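Local coordinates for lipoprotein (Streptococcus pneumoniae serotype 4, PDB 6JF1) that binds L-methionine as the substrate-binding lipoprotein of an ABC transporter, probably handing it to the membrane importer, at residues I129-N143 with R191-N203. Numbering follows the deposited sequence.
Sequences IPANGEIAVPNDATN and RSLSSVDAAVVNN. With ZN (zinc ion), chain G; MET (methionine), chain B.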
loop_
_atom_site.group_PDB
_atom_site.type_symbol
_atom_site.label_atom_id
_atom_site.label_comp_id
_atom_site.label_asym_id
_atom_site.label_seq_id
_atom_site.Cartn_x
_atom_site.Cartn_y
_atom_site.Cartn_z
ATOM N N ILE A 129 16.236 11.385 -16.237
ATOM C CA ILE A 129 16.280 12.076 -14.937
ATOM C C ILE A 129 17.610 12.848 -14.915
ATOM O O ILE A 129 18.638 12.302 -15.281
ATOM C CB ILE A 129 16.097 11.114 -13.733
ATOM C CG1 ILE A 129 14.685 10.525 -13.667
ATOM C CG2 ILE A 129 16.450 11.810 -12.427
ATOM C CD1 ILE A 129 14.622 9.117 -13.106
ATOM N N PRO A 130 17.578 14.133 -14.562
ATOM C CA PRO A 130 18.828 14.872 -14.596
ATOM C C PRO A 130 19.773 14.589 -13.419
ATOM O O PRO A 130 19.349 14.281 -12.300
ATOM C CB PRO A 130 18.417 16.350 -14.508
ATOM C CG PRO A 130 17.089 16.310 -13.810
ATOM C CD PRO A 130 16.450 15.030 -14.305
ATOM N N ALA A 131 21.058 14.743 -13.717
ATOM C CA ALA A 131 22.077 14.892 -12.737
ATOM C C ALA A 131 21.629 15.939 -11.714
ATOM O O ALA A 131 21.035 16.934 -12.083
ATOM C CB ALA A 131 23.356 15.300 -13.419
ATOM N N ASN A 132 21.895 15.671 -10.437
ATOM C CA ASN A 132 21.517 16.568 -9.319
ATOM C C ASN A 132 19.997 16.551 -9.074
ATOM O O ASN A 132 19.490 17.314 -8.216
ATOM C CB ASN A 132 21.997 18.007 -9.529
ATOM C CG ASN A 132 23.489 18.105 -9.780
ATOM O OD1 ASN A 132 24.280 17.359 -9.213
ATOM N ND2 ASN A 132 23.883 19.024 -10.640
ATOM N N GLY A 133 19.260 15.720 -9.817
ATOM C CA GLY A 133 17.807 15.568 -9.563
ATOM C C GLY A 133 17.465 15.070 -8.151
ATOM O O GLY A 133 18.322 14.600 -7.365
ATOM N N GLU A 134 16.183 15.179 -7.826
ATOM C CA GLU A 134 15.661 14.752 -6.540
ATOM C C GLU A 134 14.563 13.709 -6.786
ATOM O O GLU A 134 13.677 13.920 -7.615
ATOM C CB GLU A 134 15.096 15.960 -5.819
ATOM C CG GLU A 134 14.335 15.614 -4.572
ATOM C CD GLU A 134 14.097 16.831 -3.689
ATOM O OE1 GLU A 134 13.906 17.926 -4.245
ATOM O OE2 GLU A 134 14.107 16.682 -2.455
ATOM N N ILE A 135 14.704 12.576 -6.111
ATOM C CA ILE A 135 13.712 11.534 -6.100
ATOM C C ILE A 135 13.176 11.367 -4.672
ATOM O O ILE A 135 13.953 11.213 -3.700
ATOM C CB ILE A 135 14.329 10.231 -6.644
ATOM C CG1 ILE A 135 14.924 10.454 -8.034
ATOM C CG2 ILE A 135 13.305 9.091 -6.639
ATOM C CD1 ILE A 135 15.266 9.176 -8.735
ATOM N N ALA A 136 11.844 11.401 -4.561
ATOM C CA ALA A 136 11.119 11.154 -3.289
ATOM C C ALA A 136 10.774 9.669 -3.165
ATOM O O ALA A 136 10.357 9.046 -4.147
ATOM C CB ALA A 136 9.852 11.971 -3.264
ATOM N N VAL A 137 10.943 9.133 -1.964
ATOM C CA VAL A 137 10.606 7.741 -1.660
ATOM C C VAL A 137 9.871 7.694 -0.307
ATOM O O VAL A 137 10.006 8.605 0.504
ATOM C CB VAL A 137 11.860 6.834 -1.642
ATOM C CG1 VAL A 137 12.570 6.809 -2.994
ATOM C CG2 VAL A 137 12.831 7.188 -0.508
ATOM N N PRO A 138 9.072 6.641 -0.059
ATOM C CA PRO A 138 8.440 6.497 1.254
ATOM C C PRO A 138 9.494 6.355 2.374
ATOM O O PRO A 138 10.625 5.927 2.144
ATOM C CB PRO A 138 7.585 5.225 1.170
ATOM C CG PRO A 138 7.404 4.979 -0.316
ATOM C CD PRO A 138 8.664 5.526 -0.960
ATOM N N ASN A 139 9.123 6.684 3.591
ATOM C CA ASN A 139 10.107 6.764 4.667
ATOM C C ASN A 139 9.840 5.664 5.704
ATOM O O ASN A 139 10.541 5.589 6.678
ATOM C CB ASN A 139 10.087 8.153 5.321
ATOM C CG ASN A 139 8.791 8.483 6.054
ATOM O OD1 ASN A 139 7.869 7.676 6.114
ATOM N ND2 ASN A 139 8.692 9.676 6.628
ATOM N N ASP A 140 8.811 4.824 5.562
ATOM C CA ASP A 140 8.682 3.693 6.536
ATOM C C ASP A 140 9.619 2.560 6.087
ATOM O O ASP A 140 9.783 2.355 4.896
ATOM C CB ASP A 140 7.215 3.248 6.633
ATOM C CG ASP A 140 6.744 2.751 5.272
ATOM O OD1 ASP A 140 6.552 3.626 4.364
ATOM O OD2 ASP A 140 6.669 1.484 5.101
ATOM N N ALA A 141 10.206 1.792 7.012
ATOM C CA ALA A 141 11.337 0.901 6.691
ATOM C C ALA A 141 11.068 0.018 5.462
ATOM O O ALA A 141 11.959 -0.113 4.627
ATOM C CB ALA A 141 11.683 0.051 7.895
ATOM N N THR A 142 9.872 -0.607 5.333
ATOM C CA THR A 142 9.735 -1.666 4.314
ATOM C C THR A 142 9.481 -1.031 2.949
ATOM O O THR A 142 9.984 -1.525 1.966
ATOM C CB THR A 142 8.706 -2.757 4.673
ATOM O OG1 THR A 142 7.428 -2.131 4.734
ATOM C CG2 THR A 142 9.074 -3.468 5.962
ATOM N N ASN A 143 8.719 0.066 2.889
ATOM C CA ASN A 143 8.449 0.700 1.590
ATOM C C ASN A 143 9.639 1.590 1.185
ATOM O O ASN A 143 9.931 1.740 0.011
ATOM C CB ASN A 143 7.104 1.445 1.592
ATOM C CG ASN A 143 5.962 0.455 1.671
ATOM O OD1 ASN A 143 5.768 -0.348 0.756
ATOM N ND2 ASN A 143 5.236 0.480 2.774
ATOM N N ARG A 191 2.045 13.508 -3.937
ATOM C CA ARG A 191 1.811 14.956 -3.904
ATOM C C ARG A 191 3.115 15.718 -4.182
ATOM O O ARG A 191 3.088 16.884 -4.581
ATOM C CB ARG A 191 1.222 15.347 -2.549
ATOM C CG ARG A 191 -0.239 14.930 -2.431
ATOM C CD ARG A 191 -0.900 15.453 -1.184
ATOM N NE ARG A 191 -2.328 15.155 -1.151
ATOM C CZ ARG A 191 -3.084 15.477 -0.097
ATOM N NH1 ARG A 191 -2.518 16.137 0.901
ATOM N NH2 ARG A 191 -4.370 15.145 -0.029
ATOM N N SER A 192 4.258 15.069 -3.988
ATOM C CA SER A 192 5.552 15.773 -4.121
ATOM C C SER A 192 5.929 15.916 -5.603
ATOM O O SER A 192 6.878 16.595 -5.919
ATOM C CB SER A 192 6.636 15.055 -3.353
ATOM O OG SER A 192 7.049 13.871 -4.055
ATOM N N LEU A 193 5.181 15.290 -6.505
ATOM C CA LEU A 193 5.597 15.151 -7.905
ATOM C C LEU A 193 5.559 16.496 -8.652
ATOM O O LEU A 193 6.196 16.677 -9.686
ATOM C CB LEU A 193 4.681 14.132 -8.578
ATOM C CG LEU A 193 5.055 12.678 -8.302
ATOM C CD1 LEU A 193 3.975 11.755 -8.824
ATOM C CD2 LEU A 193 6.402 12.347 -8.926
ATOM N N SER A 194 4.807 17.424 -8.104
ATOM C CA SER A 194 4.761 18.762 -8.607
ATOM C C SER A 194 6.110 19.452 -8.377
ATOM O O SER A 194 6.420 20.426 -9.050
ATOM C CB SER A 194 3.646 19.503 -7.928
ATOM O OG SER A 194 3.836 19.463 -6.508
ATOM N N SER A 195 6.940 18.964 -7.456
ATOM C CA SER A 195 8.181 19.707 -7.199
ATOM C C SER A 195 9.430 18.811 -7.078
ATOM O O SER A 195 10.442 19.235 -6.493
ATOM C CB SER A 195 8.009 20.606 -6.006
ATOM O OG SER A 195 8.151 19.860 -4.807
ATOM N N VAL A 196 9.393 17.574 -7.571
ATOM C CA VAL A 196 10.613 16.767 -7.610
ATOM C C VAL A 196 10.747 16.202 -9.022
ATOM O O VAL A 196 9.861 16.385 -9.852
ATOM C CB VAL A 196 10.667 15.670 -6.522
ATOM C CG1 VAL A 196 10.570 16.258 -5.124
ATOM C CG2 VAL A 196 9.620 14.571 -6.717
ATOM N N ASP A 197 11.831 15.483 -9.261
ATOM C CA ASP A 197 12.111 14.938 -10.585
ATOM C C ASP A 197 11.361 13.616 -10.830
ATOM O O ASP A 197 10.923 13.329 -11.963
ATOM C CB ASP A 197 13.632 14.906 -10.812
ATOM C CG ASP A 197 14.178 16.323 -10.871
ATOM O OD1 ASP A 197 13.770 17.045 -11.815
ATOM O OD2 ASP A 197 14.910 16.732 -9.925
ATOM N N ALA A 198 11.270 12.800 -9.780
ATOM C CA ALA A 198 10.566 11.517 -9.799
ATOM C C ALA A 198 10.208 11.157 -8.350
ATOM O O ALA A 198 10.785 11.736 -7.428
ATOM C CB ALA A 198 11.410 10.433 -10.457
ATOM N N ALA A 199 9.265 10.224 -8.175
ATOM C CA ALA A 199 8.829 9.717 -6.818
ATOM C C ALA A 199 8.426 8.247 -6.927
ATOM O O ALA A 199 7.813 7.828 -7.932
ATOM C CB ALA A 199 7.662 10.535 -6.248
ATOM N N VAL A 200 8.751 7.481 -5.898
ATOM C CA VAL A 200 8.180 6.135 -5.768
ATOM C C VAL A 200 6.879 6.254 -4.972
ATOM O O VAL A 200 6.845 6.878 -3.869
ATOM C CB VAL A 200 9.182 5.135 -5.166
ATOM C CG1 VAL A 200 8.577 3.733 -5.003
ATOM C CG2 VAL A 200 10.453 5.087 -6.022
ATOM N N VAL A 201 5.809 5.699 -5.572
ATOM C CA VAL A 201 4.470 5.898 -5.032
ATOM C C VAL A 201 3.716 4.564 -4.908
ATOM O O VAL A 201 3.479 3.875 -5.910
ATOM C CB VAL A 201 3.666 6.869 -5.900
ATOM C CG1 VAL A 201 2.310 7.100 -5.249
ATOM C CG2 VAL A 201 4.427 8.184 -6.124
ATOM N N ASN A 202 3.313 4.238 -3.683
ATOM C CA ASN A 202 2.420 3.113 -3.382
ATOM C C ASN A 202 1.047 3.303 -4.051
ATOM O O ASN A 202 0.514 4.435 -4.103
ATOM C CB ASN A 202 2.181 2.983 -1.882
ATOM C CG ASN A 202 3.429 2.611 -1.099
ATOM O OD1 ASN A 202 4.118 3.484 -0.581
ATOM N ND2 ASN A 202 3.697 1.319 -0.956
ATOM N N ASN A 203 0.459 2.190 -4.490
ATOM C CA ASN A 203 -0.851 2.156 -5.214
ATOM C C ASN A 203 -1.929 2.901 -4.423
ATOM O O ASN A 203 -2.868 3.479 -5.020
ATOM C CB ASN A 203 -1.339 0.718 -5.453
ATOM C CG ASN A 203 -1.786 0.017 -4.177
ATOM O OD1 ASN A 203 -1.074 0.023 -3.172
ATOM N ND2 ASN A 203 -2.970 -0.576 -4.196
HETATM ZN ZN ZN G . 12.826 6.041 6.875
HETATM N N MET B . -1.179 -1.272 -0.729
HETATM C CA MET B . 0.256 -0.928 -0.395
HETATM C C MET B . 1.158 -1.639 -1.405
HETATM O O MET B . 2.152 -1.048 -1.873
HETATM C CB MET B . 0.621 -1.406 1.019
HETATM C CG MET B . 1.915 -0.754 1.554
HETATM S SD MET B . 2.296 -1.352 3.226
HETATM C CE MET B . 1.220 -0.313 4.228
HETATM O OXT MET B . 0.842 -2.799 -1.798
HETATM O O HOH W 1 15.097 5.445 7.497
HETATM O O HOH W 2 13.186 4.163 7.496
#
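Asp197 and Glu134 open the pairing of two parallel strands, 134-138 and 198-201, with a reciprocal grip. The backbone N of Glu134 gives its hydrogen to Asp197 OD2 (2.9 Å), on the lone pair anti to the other carboxylate oxygen, while Asp197 N returns a bond to Glu134 O. Glu134 O also receives a weak bond from Ala198 N. With CG beside its own backbone N (chi1 -66°), Asp197 brings OD2 close beside Gly133 CA and takes the place that Val196 O would hold if the parallel pattern ran on. Its OD1 lies by the ring of Pro130 and is taken up by the hydroxyl of Tyr123.

Regular parallel pairing follows. Ala136 N donates to Ala198 O (3.1 Å), and Ala136 O receives Val200 N almost head-on, with a C=O...N angle of 163°. Apolar contacts flank these bonds, Ala136 meeting Ala199 and Val137 meeting Val200. Just past the strand, Asn139 O is a zinc ligand, beside Glu144 and Glu183.

As in other two-lobed substrate-binding proteins, the paired strands end at the ligand cleft, and residues beyond their C-terminal ends reach the methionine. Asn202 ND2 serves two acceptors, Asn143 OD1 (3.2 Å) and the ligand carboxylate oxygen O (3.0 Å). It comes down on the Asn143 carbonyl from above its plane, the two amides being nearly perpendicular (87°). His84 also bonds Asn143 OD1, and Asn143 ND2 donates to OD2 of Asp140, the helix N-cap; these bonds together limit the turning of the amide, whose ND2 lies near the methionine sulfur. Asn203 OD1 accepts from the ligand amino group.

Strand 134-138 is hydrogen-bonded along its other edge to strand 180-184, and strand 198-201 pairs antiparallel with 111-117; helix 141-153 packs through Ala147 on Val137, Pro138 and Val200.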